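Local coordinates for protein globin III, extracellular (Lumbricus terrestris, PDB 1X9F) that probably binds oxygen reversibly at its heme, as one globin subunit of erythrocruorin, the giant extracellular haemoglobin of the earthworm, at residues A44-E49 / F113-E118; T41-A44 / E49-D52; N51-R56 / E106-A111. All blocks are in the same frame, centred on the assembly; numbering follows the deposited sequence.

Contact 1 (A44-E49 / F113-E118). Unlike the reference sequence in segment 44-49: E49 (reference Asp). With HEM (protoporphyrin IX containing Fe), chain R.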
loop_
_atom_site.group_PDB
_atom_site.type_symbol
_atom_site.label_atom_id
_atom_site.label_comp_id
_atom_site.label_asym_id
_atom_site.label_seq_id
_atom_site.Cartn_x
_atom_site.Cartn_y
_atom_site.Cartn_z
ATOM N N ALA C 44 -32.554 10.243 32.288
ATOM C CA ALA C 44 -33.710 10.889 32.922
ATOM C C ALA C 44 -34.950 10.858 32.025
ATOM O O ALA C 44 -36.072 10.702 32.515
ATOM C CB ALA C 44 -33.371 12.320 33.329
ATOM N N LYS C 45 -34.733 11.000 30.718
ATOM C CA LYS C 45 -35.797 10.886 29.725
ATOM C C LYS C 45 -36.516 9.544 29.831
ATOM O O LYS C 45 -37.745 9.494 29.788
ATOM C CB LYS C 45 -35.225 11.042 28.312
ATOM C CG LYS C 45 -36.282 11.177 27.208
ATOM C CD LYS C 45 -36.477 12.628 26.750
ATOM C CE LYS C 45 -36.864 13.575 27.900
ATOM N NZ LYS C 45 -36.938 15.003 27.440
ATOM N N ASP C 46 -35.746 8.466 29.973
ATOM C CA ASP C 46 -36.301 7.108 30.025
ATOM C C ASP C 46 -36.889 6.738 31.376
ATOM O O ASP C 46 -37.851 5.964 31.451
ATOM C CB ASP C 46 -35.239 6.072 29.653
ATOM C CG ASP C 46 -34.758 6.211 28.226
ATOM O OD1 ASP C 46 -33.775 5.532 27.867
ATOM O OD2 ASP C 46 -35.291 6.970 27.386
ATOM N N ILE C 47 -36.296 7.253 32.447
ATOM C CA ILE C 47 -36.772 6.956 33.791
ATOM C C ILE C 47 -36.939 8.274 34.548
ATOM O O ILE C 47 -36.008 8.717 35.227
ATOM C CB ILE C 47 -35.790 6.011 34.530
ATOM C CG1 ILE C 47 -35.470 4.773 33.681
ATOM C CG2 ILE C 47 -36.370 5.589 35.893
ATOM C CD1 ILE C 47 -34.412 3.853 34.302
ATOM N N PRO C 48 -38.123 8.887 34.445
ATOM C CA PRO C 48 -38.345 10.273 34.900
ATOM C C PRO C 48 -37.957 10.541 36.356
ATOM O O PRO C 48 -37.552 11.663 36.689
ATOM C CB PRO C 48 -39.855 10.465 34.715
ATOM C CG PRO C 48 -40.423 9.065 34.673
ATOM C CD PRO C 48 -39.362 8.280 33.924
ATOM N N GLU C 49 -38.076 9.521 37.208
ATOM C CA GLU C 49 -37.711 9.651 38.617
ATOM C C GLU C 49 -36.239 10.058 38.783
ATOM O O GLU C 49 -35.860 10.612 39.818
ATOM C CB GLU C 49 -38.009 8.356 39.392
ATOM C CG GLU C 49 -37.029 7.226 39.097
ATOM C CD GLU C 49 -37.162 6.032 40.029
ATOM O OE1 GLU C 49 -37.078 6.209 41.267
ATOM O OE2 GLU C 49 -37.328 4.896 39.517
ATOM N N PHE C 113 -29.003 1.631 36.722
ATOM C CA PHE C 113 -27.702 1.236 36.199
ATOM C C PHE C 113 -27.801 0.289 35.011
ATOM O O PHE C 113 -26.913 0.274 34.156
ATOM C CB PHE C 113 -26.845 0.629 37.304
ATOM C CG PHE C 113 -26.124 1.650 38.127
ATOM C CD1 PHE C 113 -26.787 2.353 39.127
ATOM C CD2 PHE C 113 -24.777 1.916 37.899
ATOM C CE1 PHE C 113 -26.120 3.310 39.891
ATOM C CE2 PHE C 113 -24.102 2.864 38.657
ATOM C CZ PHE C 113 -24.776 3.564 39.657
ATOM N N LYS C 114 -28.873 -0.497 34.950
ATOM C CA LYS C 114 -29.084 -1.372 33.800
ATOM C C LYS C 114 -29.436 -0.561 32.563
ATOM O O LYS C 114 -29.020 -0.895 31.453
ATOM C CB LYS C 114 -30.171 -2.406 34.076
ATOM C CG LYS C 114 -30.430 -3.327 32.894
ATOM C CD LYS C 114 -31.422 -4.401 33.268
ATOM C CE LYS C 114 -31.718 -5.291 32.080
ATOM N NZ LYS C 114 -32.645 -6.415 32.489
ATOM N N LYS C 115 -30.195 0.508 32.772
ATOM C CA LYS C 115 -30.568 1.409 31.700
ATOM C C LYS C 115 -29.353 2.194 31.224
ATOM O O LYS C 115 -29.118 2.314 30.022
ATOM C CB LYS C 115 -31.652 2.368 32.185
ATOM C CG LYS C 115 -32.870 2.405 31.295
ATOM C CD LYS C 115 -32.496 2.693 29.856
ATOM C CE LYS C 115 -33.688 2.500 28.935
ATOM N NZ LYS C 115 -34.253 1.114 29.020
ATOM N N PHE C 116 -28.589 2.721 32.176
ATOM C CA PHE C 116 -27.375 3.458 31.864
ATOM C C PHE C 116 -26.451 2.640 30.964
ATOM O O PHE C 116 -25.960 3.148 29.953
ATOM C CB PHE C 116 -26.666 3.889 33.146
ATOM C CG PHE C 116 -25.602 4.917 32.923
ATOM C CD1 PHE C 116 -24.262 4.596 33.110
ATOM C CD2 PHE C 116 -25.934 6.205 32.503
ATOM C CE1 PHE C 116 -23.263 5.544 32.897
ATOM C CE2 PHE C 116 -24.944 7.161 32.283
ATOM C CZ PHE C 116 -23.604 6.829 32.479
ATOM N N GLY C 117 -26.250 1.371 31.314
ATOM C CA GLY C 117 -25.496 0.434 30.485
ATOM C C GLY C 117 -25.969 0.359 29.045
ATOM O O GLY C 117 -25.150 0.323 28.125
ATOM N N GLU C 118 -27.286 0.328 28.849
ATOM C CA GLU C 118 -27.858 0.310 27.505
ATOM C C GLU C 118 -27.585 1.622 26.793
ATOM O O GLU C 118 -27.161 1.620 25.636
ATOM C CB GLU C 118 -29.365 0.068 27.542
ATOM C CG GLU C 118 -29.788 -1.229 28.205
ATOM C CD GLU C 118 -31.247 -1.214 28.627
ATOM O OE1 GLU C 118 -31.690 -2.206 29.243
ATOM O OE2 GLU C 118 -31.952 -0.219 28.347
HETATM C CHA HEM R . -22.724 10.971 41.899
HETATM C CHB HEM R . -19.884 8.052 39.169
HETATM C CHC HEM R . -23.821 5.950 37.196
HETATM C CHD HEM R . -26.648 8.624 40.194
HETATM C C1A HEM R . -21.536 10.375 41.257
HETATM C C2A HEM R . -20.253 10.843 41.535
HETATM C C3A HEM R . -19.363 9.997 40.735
HETATM C C4A HEM R . -20.334 9.110 40.072
HETATM C CMA HEM R . -17.860 10.019 40.616
HETATM C CAA HEM R . -19.856 11.974 42.446
HETATM C CBA HEM R . -19.390 11.419 43.779
HETATM C CGA HEM R . -18.965 12.589 44.626
HETATM O O1A HEM R . -17.824 13.066 44.456
HETATM O O2A HEM R . -19.776 13.036 45.464
HETATM C C1B HEM R . -20.744 7.192 38.361
HETATM C C2B HEM R . -20.195 6.320 37.428
HETATM C C3B HEM R . -21.324 5.788 36.897
HETATM C C4B HEM R . -22.436 6.310 37.520
HETATM C CMB HEM R . -18.751 6.043 37.077
HETATM C CAB HEM R . -21.308 4.832 35.963
HETATM C CBB HEM R . -20.934 3.954 34.988
HETATM C C1C HEM R . -24.992 6.537 37.869
HETATM C C2C HEM R . -26.284 6.170 37.531
HETATM C C3C HEM R . -27.041 6.917 38.394
HETATM C C4C HEM R . -26.191 7.695 39.146
HETATM C CMC HEM R . -26.746 5.167 36.504
HETATM C CAC HEM R . -28.525 6.945 38.430
HETATM C CBC HEM R . -29.378 6.442 39.416
HETATM C C1D HEM R . -25.805 9.546 40.970
HETATM C C2D HEM R . -26.363 10.483 41.836
HETATM C C3D HEM R . -25.286 11.172 42.352
HETATM C C4D HEM R . -24.120 10.545 41.686
HETATM C CMD HEM R . -27.828 10.679 42.149
HETATM C CAD HEM R . -25.293 12.301 43.345
HETATM C CBD HEM R . -25.481 13.593 42.562
HETATM C CGD HEM R . -25.357 14.716 43.551
HETATM O O1D HEM R . -26.383 15.125 44.134
HETATM O O2D HEM R . -24.218 15.180 43.748
HETATM N NA HEM R . -21.628 9.316 40.403
HETATM N NB HEM R . -22.103 7.234 38.458
HETATM N NC HEM R . -24.896 7.464 38.866
HETATM N ND HEM R . -24.454 9.546 40.836
HETATM FE FE HEM R . -23.271 8.371 39.674
#

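Contact 2 (T41-A44 / E49-D52). Unlike the reference sequence in segment 49-52: E49 (reference Asp).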
loop_
_atom_site.group_PDB
_atom_site.type_symbol
_atom_site.label_atom_id
_atom_site.label_comp_id
_atom_site.label_asym_id
_atom_site.label_seq_id
_atom_site.Cartn_x
_atom_site.Cartn_y
_atom_site.Cartn_z
ATOM N N THR C 41 -28.960 12.885 30.615
ATOM C CA THR C 41 -30.183 13.437 30.035
ATOM C C THR C 41 -31.079 12.339 29.454
ATOM O O THR C 41 -32.286 12.313 29.717
ATOM C CB THR C 41 -29.828 14.504 28.976
ATOM O OG1 THR C 41 -29.759 15.788 29.610
ATOM C CG2 THR C 41 -30.949 14.682 27.945
ATOM N N LYS C 42 -30.475 11.438 28.678
ATOM C CA LYS C 42 -31.179 10.302 28.092
ATOM C C LYS C 42 -31.685 9.372 29.193
ATOM O O LYS C 42 -32.798 8.843 29.105
ATOM C CB LYS C 42 -30.259 9.555 27.115
ATOM C CG LYS C 42 -30.890 8.370 26.369
ATOM C CD LYS C 42 -31.756 8.794 25.180
ATOM C CE LYS C 42 -32.227 7.581 24.368
ATOM N NZ LYS C 42 -33.048 6.616 25.178
ATOM N N LEU C 43 -30.873 9.193 30.233
ATOM C CA LEU C 43 -31.274 8.381 31.375
ATOM C C LEU C 43 -32.535 8.936 32.026
ATOM O O LEU C 43 -33.479 8.184 32.276
ATOM C CB LEU C 43 -30.143 8.254 32.400
ATOM C CG LEU C 43 -30.462 7.430 33.658
ATOM C CD1 LEU C 43 -30.618 5.932 33.336
ATOM C CD2 LEU C 43 -29.368 7.619 34.697
ATOM N N ALA C 44 -32.554 10.243 32.288
ATOM C CA ALA C 44 -33.710 10.889 32.922
ATOM C C ALA C 44 -34.950 10.858 32.025
ATOM O O ALA C 44 -36.072 10.702 32.515
ATOM C CB ALA C 44 -33.371 12.320 33.329
ATOM N N GLU C 49 -38.076 9.521 37.208
ATOM C CA GLU C 49 -37.711 9.651 38.617
ATOM C C GLU C 49 -36.239 10.058 38.783
ATOM O O GLU C 49 -35.860 10.612 39.818
ATOM C CB GLU C 49 -38.009 8.356 39.392
ATOM C CG GLU C 49 -37.029 7.226 39.097
ATOM C CD GLU C 49 -37.162 6.032 40.029
ATOM O OE1 GLU C 49 -37.078 6.209 41.267
ATOM O OE2 GLU C 49 -37.328 4.896 39.517
ATOM N N VAL C 50 -35.428 9.788 37.758
ATOM C CA VAL C 50 -34.003 10.145 37.761
ATOM C C VAL C 50 -33.780 11.657 37.871
ATOM O O VAL C 50 -32.829 12.092 38.524
ATOM C CB VAL C 50 -33.245 9.535 36.540
ATOM C CG1 VAL C 50 -31.898 10.202 36.319
ATOM C CG2 VAL C 50 -33.050 8.038 36.732
ATOM N N ASN C 51 -34.655 12.448 37.256
ATOM C CA ASN C 51 -34.566 13.902 37.381
ATOM C C ASN C 51 -34.530 14.379 38.826
ATOM O O ASN C 51 -33.841 15.347 39.141
ATOM C CB ASN C 51 -35.709 14.586 36.641
ATOM C CG ASN C 51 -35.424 14.745 35.171
ATOM O OD1 ASN C 51 -34.453 15.397 34.783
ATOM N ND2 ASN C 51 -36.267 14.148 34.337
ATOM N N ASP C 52 -35.276 13.700 39.696
ATOM C CA ASP C 52 -35.296 14.038 41.118
ATOM C C ASP C 52 -33.951 13.731 41.772
ATOM O O ASP C 52 -33.463 14.516 42.592
ATOM C CB ASP C 52 -36.436 13.305 41.845
ATOM C CG ASP C 52 -37.813 13.659 41.287
ATOM O OD1 ASP C 52 -38.822 13.164 41.837
ATOM O OD2 ASP C 52 -37.990 14.415 40.303
#

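Contact 3 (N51-R56 / E106-A111). With HEM (protoporphyrin IX containing Fe), chain R.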
loop_
_atom_site.group_PDB
_atom_site.type_symbol
_atom_site.label_atom_id
_atom_site.label_comp_id
_atom_site.label_asym_id
_atom_site.label_seq_id
_atom_site.Cartn_x
_atom_site.Cartn_y
_atom_site.Cartn_z
ATOM N N ASN C 51 -34.655 12.448 37.256
ATOM C CA ASN C 51 -34.566 13.902 37.381
ATOM C C ASN C 51 -34.530 14.379 38.826
ATOM O O ASN C 51 -33.841 15.347 39.141
ATOM C CB ASN C 51 -35.709 14.586 36.641
ATOM C CG ASN C 51 -35.424 14.745 35.171
ATOM O OD1 ASN C 51 -34.453 15.397 34.783
ATOM N ND2 ASN C 51 -36.267 14.148 34.337
ATOM N N ASP C 52 -35.276 13.700 39.696
ATOM C CA ASP C 52 -35.296 14.038 41.118
ATOM C C ASP C 52 -33.951 13.731 41.772
ATOM O O ASP C 52 -33.463 14.516 42.592
ATOM C CB ASP C 52 -36.436 13.305 41.845
ATOM C CG ASP C 52 -37.813 13.659 41.287
ATOM O OD1 ASP C 52 -38.822 13.164 41.837
ATOM O OD2 ASP C 52 -37.990 14.415 40.303
ATOM N N LEU C 53 -33.357 12.601 41.391
ATOM C CA LEU C 53 -32.070 12.152 41.934
ATOM C C LEU C 53 -30.947 13.155 41.675
ATOM O O LEU C 53 -30.002 13.256 42.460
ATOM C CB LEU C 53 -31.709 10.777 41.359
ATOM C CG LEU C 53 -32.743 9.671 41.595
ATOM C CD1 LEU C 53 -32.563 8.535 40.602
ATOM C CD2 LEU C 53 -32.660 9.155 43.017
ATOM N N PHE C 54 -31.076 13.910 40.587
ATOM C CA PHE C 54 -30.062 14.883 40.178
ATOM C C PHE C 54 -30.444 16.361 40.427
ATOM O O PHE C 54 -29.866 17.269 39.817
ATOM C CB PHE C 54 -29.671 14.648 38.708
ATOM C CG PHE C 54 -28.916 13.363 38.474
ATOM C CD1 PHE C 54 -29.475 12.335 37.726
ATOM C CD2 PHE C 54 -27.645 13.186 39.000
ATOM C CE1 PHE C 54 -28.780 11.151 37.504
ATOM C CE2 PHE C 54 -26.956 12.010 38.786
ATOM C CZ PHE C 54 -27.524 10.991 38.034
ATOM N N LYS C 55 -31.399 16.603 41.326
ATOM C CA LYS C 55 -31.819 17.965 41.680
ATOM C C LYS C 55 -30.666 18.756 42.295
ATOM O O LYS C 55 -30.447 19.923 41.957
ATOM C CB LYS C 55 -33.010 17.912 42.645
ATOM C CG LYS C 55 -33.556 19.266 43.093
ATOM C CD LYS C 55 -34.812 19.095 43.953
ATOM C CE LYS C 55 -35.196 20.392 44.665
ATOM N NZ LYS C 55 -35.423 21.535 43.714
ATOM N N ARG C 56 -29.932 18.099 43.190
ATOM C CA ARG C 56 -28.797 18.694 43.885
ATOM C C ARG C 56 -27.743 19.215 42.897
ATOM O O ARG C 56 -27.001 20.149 43.213
ATOM C CB ARG C 56 -28.184 17.665 44.860
ATOM C CG ARG C 56 -27.444 18.236 46.077
ATOM C CD ARG C 56 -26.024 18.755 45.804
ATOM N NE ARG C 56 -25.005 17.706 45.678
ATOM C CZ ARG C 56 -23.790 17.893 45.149
ATOM N NH1 ARG C 56 -23.438 19.081 44.673
ATOM N NH2 ARG C 56 -22.927 16.886 45.086
ATOM N N GLU C 106 -30.673 8.065 48.287
ATOM C CA GLU C 106 -31.982 7.407 48.214
ATOM C C GLU C 106 -32.639 7.571 46.841
ATOM O O GLU C 106 -32.604 8.652 46.247
ATOM C CB GLU C 106 -32.917 7.935 49.306
ATOM C CG GLU C 106 -33.086 9.450 49.308
ATOM C CD GLU C 106 -34.462 9.908 49.759
ATOM O OE1 GLU C 106 -34.805 11.083 49.506
ATOM O OE2 GLU C 106 -35.208 9.104 50.362
ATOM N N GLY C 107 -33.238 6.489 46.355
ATOM C CA GLY C 107 -33.907 6.488 45.059
ATOM C C GLY C 107 -33.102 5.799 43.977
ATOM O O GLY C 107 -33.667 5.124 43.115
ATOM N N VAL C 108 -31.785 5.980 44.019
ATOM C CA VAL C 108 -30.882 5.364 43.050
ATOM C C VAL C 108 -30.993 3.849 43.184
ATOM O O VAL C 108 -30.760 3.303 44.262
ATOM C CB VAL C 108 -29.423 5.826 43.274
ATOM C CG1 VAL C 108 -28.445 5.008 42.435
ATOM C CG2 VAL C 108 -29.283 7.307 42.958
ATOM N N GLN C 109 -31.370 3.173 42.106
ATOM C CA GLN C 109 -31.601 1.732 42.183
ATOM C C GLN C 109 -30.980 0.958 41.024
ATOM O O GLN C 109 -30.689 1.529 39.970
ATOM C CB GLN C 109 -33.102 1.429 42.321
ATOM C CG GLN C 109 -33.972 2.118 41.283
ATOM C CD GLN C 109 -35.438 2.155 41.669
ATOM O OE1 GLN C 109 -35.840 2.920 42.550
ATOM N NE2 GLN C 109 -36.247 1.345 40.997
ATOM N N LYS C 110 -30.781 -0.342 41.229
ATOM C CA LYS C 110 -30.151 -1.197 40.223
ATOM C C LYS C 110 -30.702 -1.008 38.810
ATOM O O LYS C 110 -29.939 -1.046 37.842
ATOM C CB LYS C 110 -30.228 -2.668 40.633
ATOM C CG LYS C 110 -29.249 -3.028 41.735
ATOM C CD LYS C 110 -29.330 -4.492 42.102
ATOM C CE LYS C 110 -28.514 -4.766 43.356
ATOM N NZ LYS C 110 -28.519 -6.223 43.690
ATOM N N ALA C 111 -32.013 -0.793 38.699
ATOM C CA ALA C 111 -32.675 -0.648 37.399
ATOM C C ALA C 111 -32.113 0.526 36.605
ATOM O O ALA C 111 -32.032 0.473 35.377
ATOM C CB ALA C 111 -34.181 -0.500 37.581
HETATM C CHA HEM R . -22.724 10.971 41.899
HETATM C CHB HEM R . -19.884 8.052 39.169
HETATM C CHC HEM R . -23.821 5.950 37.196
HETATM C CHD HEM R . -26.648 8.624 40.194
HETATM C C1A HEM R . -21.536 10.375 41.257
HETATM C C2A HEM R . -20.253 10.843 41.535
HETATM C C3A HEM R . -19.363 9.997 40.735
HETATM C C4A HEM R . -20.334 9.110 40.072
HETATM C CMA HEM R . -17.860 10.019 40.616
HETATM C CAA HEM R . -19.856 11.974 42.446
HETATM C CBA HEM R . -19.390 11.419 43.779
HETATM C CGA HEM R . -18.965 12.589 44.626
HETATM O O1A HEM R . -17.824 13.066 44.456
HETATM O O2A HEM R . -19.776 13.036 45.464
HETATM C C1B HEM R . -20.744 7.192 38.361
HETATM C C2B HEM R . -20.195 6.320 37.428
HETATM C C3B HEM R . -21.324 5.788 36.897
HETATM C C4B HEM R . -22.436 6.310 37.520
HETATM C CMB HEM R . -18.751 6.043 37.077
HETATM C CAB HEM R . -21.308 4.832 35.963
HETATM C CBB HEM R . -20.934 3.954 34.988
HETATM C C1C HEM R . -24.992 6.537 37.869
HETATM C C2C HEM R . -26.284 6.170 37.531
HETATM C C3C HEM R . -27.041 6.917 38.394
HETATM C C4C HEM R . -26.191 7.695 39.146
HETATM C CMC HEM R . -26.746 5.167 36.504
HETATM C CAC HEM R . -28.525 6.945 38.430
HETATM C CBC HEM R . -29.378 6.442 39.416
HETATM C C1D HEM R . -25.805 9.546 40.970
HETATM C C2D HEM R . -26.363 10.483 41.836
HETATM C C3D HEM R . -25.286 11.172 42.352
HETATM C C4D HEM R . -24.120 10.545 41.686
HETATM C CMD HEM R . -27.828 10.679 42.149
HETATM C CAD HEM R . -25.293 12.301 43.345
HETATM C CBD HEM R . -25.481 13.593 42.562
HETATM C CGD HEM R . -25.357 14.716 43.551
HETATM O O1D HEM R . -26.383 15.125 44.134
HETATM O O2D HEM R . -24.218 15.180 43.748
HETATM N NA HEM R . -21.628 9.316 40.403
HETATM N NB HEM R . -22.103 7.234 38.458
HETATM N NC HEM R . -24.896 7.464 38.866
HETATM N ND HEM R . -24.454 9.546 40.836
HETATM FE FE HEM R . -23.271 8.371 39.674
#

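Contact 1 (A44-E49 / F113-E118)
While K115 reaches out to D46 and I47, the two rings on the same helix, F113 and F116, are turned to the heme. Methyl CMC sits over the centre of one face of the F113 ring, 3.7 Å above its plane, and its far end continues under the macrocycle, with F113 CE2 3.4 Å from heme CHC. H102 meets F113 edge-to-face. This broad apolar ring suits its place because it offers flat carbon surface to a flat porphyrin. F116 receives the vinyl carbon CBB at its edge, 3.5 Å from CE1, while CHC stands over one of its faces, offset toward the rim. Steeply tilted to the porphyrin, F116 fills in beside the vinyl and CMC. Were F113 replaced by an alanine, the face of the porphyrin around CMC and CHC would probably be bared and H102 would lose its edge-to-face partner.

Here, in the globin fold, helix 28-46 ends beside helix 110-127. The joint is made by the K115 chain: I47, extended at chi2 (175°), lays CD1 on K115 CG at 3.7 Å, and D46 OD1 comes 3.2 Å from K115 CE. Bends at chi2 and chi4 carry the ammonium back along its own helix, where NZ forms a salt bridge with E118 OE2 (2.7 Å) on that oxygen's syn lone pair. D46 OD1, 4.6 Å from K115 NZ, is instead salt-bridged to K42 within its own helix.

Contact 2 (T41-A44 / E49-D52)
A44 and V50 make the first shell: the methyl CG1 of V50 lies 3.9 Å from both CA and CB of A44, so it rests on the backbone of the helix as much as on the side chain. Alanine suits this place because its small methyl lets the two backbones come close, the CA atoms of A44 and V50 being 4.9 Å apart. The other valine branch, CG2, faces L43 CG at 4.1 Å, and L43 CD2 is 4.0 Å from V50 CG1, the two side chains crossing at about a right angle. Beside them the N51 amide comes up to A44 CB with OD1 and ND2 equally distant, each at 3.6 Å; with CG beside the backbone N (chi1 -83°), the amide is swung back toward helix 28-46.

This is the BC corner of the globin fold, where the chain turns through I47 and P48 and sets the start of the short helix 50-53 against the last turns of helix 28-46. Further out, L43 is backed by K115 and I119 of helix 110-127 and touches the heme, a fitting place for a branched apolar chain. V50 is covered by H112, whose NE2 is hydrogen-bonded to E49 OE2, while I59 packs on N51.

Contact 3 (N51-R56 / E106-A111)
At one rim of the globin heme pocket, the end of the short helix 50-53 and the chain that follows it meet the loop leading into helix 110-127, the FG corner of the fold. L53 carries the contact. With CG anti to the carbonyl carbon (chi1 -57°), its methyl CD2 is brought over the loop backbone, 3.3 Å from E106 O and 3.4 Å from V108 N. G107 lies directly beneath that methyl. Its backbone has a positive phi of 104°, and a side chain there would both run into L53 CD2 and jam against the carbonyl oxygen of E106, which explains the glycine. V108 completes the apolar patch, its CG2 lying 3.9 Å from L53 CD2.

Both partners then turn to the same edge of the porphyrin. L53 and V108 are close to the vinyl carbon CBC, V108 CG1 coming within 3.5 Å; branched aliphatic chains suit a place that must fill in around vinyl and methyl groups. Next along the chain, the F54 ring approaches obliquely, CZ 3.3 Å from heme CHD. The ring also touches the bound carbon monoxide and meets H70 with the planes at about 60°, so this phenylalanine helps to line the ligand side of the pocket.

R56 serves the polar rim. Bent at chi2 and chi3, its chain folds round a heme propionate, a charge complement that probably helps to stabilise the carboxylate. H91 of the chain of Globin II packs on R56, and its NE2 is hydrogen-bonded to the heme, so this rim faces a neighbouring subunit. Propionate oxygen O2D lies over one face of the guanidinium group, with R56 NE 3.3 Å from it.

The three contacts lie on one side of the chain's centre and within one globin domain. Contact 2 closes the local turn between helices 28-46 and 50-53, and contacts 1 and 3 tie the two ends of that corner to helix 110-127 and the loop before it. The centres of contacts 1 and 2 are about 7 Å apart. Those of contacts 2 and 3 are about 8 Å apart, and those of contacts 1 and 3 about 10 Å. L43 of contact 2 packs on K115 of contact 1, while F113 touches V108 of contact 3. Along the chain the corner segments come first and the two partner segments much later, so sequence-distant pieces together wall one part of the heme pocket.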